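Local atomic coordinates of sulfate adenylyltransferase, adenylylsulfate kinase (Thiobacillus denitrificans, PDB entry 3CR8), a protein that catalyses the ATP-dependent 3'-phosphorylation of adenosine 5'-phosphosulfate to 3'-phosphoadenylyl sulfate, probably as a step in making activated sulfate. Residues Gln368-Phe373 with Arg442-Cys447. Numbering follows the deposited sequence.
Sequences QGFTVF and RGIAIC
Phe370 and Ile444, paired on neighbouring parallel strands, send their side chains out together on one face of the sheet. CG of Phe370 sits in the crowded position between its backbone N and carbonyl carbon (chi1 61°), which turns one ring face to Ile444; CB of Ile444 lies over that face, 4.0 Å from the ring centroid, as a CH-pi contact offset toward the rim. The branch methyl CG2 of Ile444 reaches Phe370 CE1 at 3.5 Å. Val372 and Ile446 continue this face more loosely, CB against CG1, and helix 380-394 covers it through Leu389, Leu393, Ala386 and Ala390. Between the side chains the backbones are laced in parallel register: Phe370 N gives its hydrogen to Gly443 O, Phe370 O accepts from Ala445 N (3.0 Å), Val372 N donates to Ala445 O, an oxygen whose modelled position is less sure, and Cys447 N meets Val372 O almost along the C=O axis (2.9 Å). These strands belong to the five-stranded parallel sheet, order 2-3-1-4-5, of the P-loop kinase domain; strand 370-376 leads into the predicted ATP-binding loop, and strand 469-475 pairs with its other edge. On the opposite face, Thr371 rests CG2 on Ala445 CB at 3.8 Å, and both touch Ala435 of helix 421-440. Farther along, Phe373, with CG anti to the backbone N (chi1 -155°), brings CD2 to 3.9 Å from Cys447 CB, while Cys447 SG approaches the ring obliquely, 5.1 Å from its centroid. At the strand entrance Arg442, the positive-phi residue of the Schellman motif ending helix 421-440, bends its chain so that CD lies 3.7 Å from Gly369 N.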
# COMPACT_ATOMS: atom_id res chain seq x y z
N GLN A 368 20.64 -1.36 17.92
CA GLN A 368 20.83 -1.93 19.24
C GLN A 368 21.65 -1.02 20.13
O GLN A 368 22.25 -0.07 19.67
CB GLN A 368 21.46 -3.32 19.19
CG GLN A 368 22.90 -3.37 18.73
CD GLN A 368 23.50 -4.76 18.90
OE1 GLN A 368 24.65 -5.01 18.54
NE2 GLN A 368 22.71 -5.68 19.46
N GLY A 369 21.62 -1.33 21.42
CA GLY A 369 22.26 -0.51 22.43
C GLY A 369 23.71 -0.86 22.46
O GLY A 369 24.12 -1.91 21.98
N PHE A 370 24.50 0.04 23.01
CA PHE A 370 25.92 -0.19 23.15
C PHE A 370 26.50 0.84 24.11
O PHE A 370 26.01 1.99 24.20
CB PHE A 370 26.61 -0.09 21.82
CG PHE A 370 26.47 1.26 21.15
CD1 PHE A 370 25.34 1.58 20.44
CD2 PHE A 370 27.51 2.18 21.17
CE1 PHE A 370 25.22 2.79 19.82
CE2 PHE A 370 27.40 3.40 20.54
CZ PHE A 370 26.26 3.71 19.87
N THR A 371 27.53 0.43 24.85
CA THR A 371 28.23 1.38 25.69
C THR A 371 29.56 1.69 25.02
O THR A 371 30.16 0.82 24.36
CB THR A 371 28.42 0.92 27.16
OG1 THR A 371 29.62 0.15 27.27
CG2 THR A 371 27.30 0.08 27.63
N VAL A 372 29.99 2.93 25.13
CA VAL A 372 31.31 3.34 24.68
C VAL A 372 32.12 3.51 25.95
O VAL A 372 31.79 4.34 26.80
CB VAL A 372 31.27 4.70 23.95
CG1 VAL A 372 32.65 5.27 23.86
CG2 VAL A 372 30.67 4.56 22.57
N PHE A 373 33.16 2.70 26.09
CA PHE A 373 33.93 2.62 27.33
C PHE A 373 35.34 3.17 27.12
O PHE A 373 36.21 2.51 26.54
CB PHE A 373 33.99 1.16 27.78
CG PHE A 373 34.20 0.99 29.24
CD1 PHE A 373 35.48 1.13 29.79
CD2 PHE A 373 33.14 0.71 30.07
CE1 PHE A 373 35.67 0.97 31.14
CE2 PHE A 373 33.32 0.55 31.42
CZ PHE A 373 34.60 0.68 31.96
N ARG A 442 18.40 -0.86 24.86
CA ARG A 442 18.46 -0.18 23.56
C ARG A 442 18.91 1.27 23.65
O ARG A 442 18.60 2.08 22.78
CB ARG A 442 17.10 -0.23 22.85
CG ARG A 442 17.02 -1.13 21.61
CD ARG A 442 18.02 -2.29 21.69
NE ARG A 442 17.54 -3.59 22.22
CZ ARG A 442 16.29 -3.90 22.56
NH1 ARG A 442 15.30 -3.02 22.45
NH2 ARG A 442 16.02 -5.13 23.01
N GLY A 443 19.63 1.61 24.71
CA GLY A 443 20.20 2.95 24.81
C GLY A 443 21.70 2.89 24.58
O GLY A 443 22.27 1.80 24.46
N ILE A 444 22.34 4.05 24.52
CA ILE A 444 23.80 4.05 24.46
C ILE A 444 24.37 4.69 25.72
O ILE A 444 23.99 5.81 26.09
CB ILE A 444 24.39 4.73 23.18
CG1 ILE A 444 25.00 6.08 23.49
CG2 ILE A 444 23.39 4.91 22.00
CD1 ILE A 444 25.39 6.74 22.23
N ALA A 445 25.29 3.96 26.38
CA ALA A 445 25.92 4.43 27.63
C ALA A 445 27.37 4.77 27.41
O ALA A 445 28.11 3.98 26.83
CB ALA A 445 25.82 3.37 28.73
N ILE A 446 27.79 5.93 27.89
CA ILE A 446 29.17 6.38 27.67
C ILE A 446 29.91 6.54 28.98
O ILE A 446 29.59 7.42 29.76
CB ILE A 446 29.19 7.74 26.97
CG1 ILE A 446 28.70 7.61 25.54
CG2 ILE A 446 30.56 8.32 27.00
CD1 ILE A 446 28.26 8.94 25.01
N CYS A 447 30.92 5.70 29.20
CA CYS A 447 31.61 5.63 30.47
C CYS A 447 33.09 5.88 30.40
O CYS A 447 33.77 5.36 29.52
CB CYS A 447 31.63 4.19 30.97
SG CYS A 447 30.07 3.47 31.01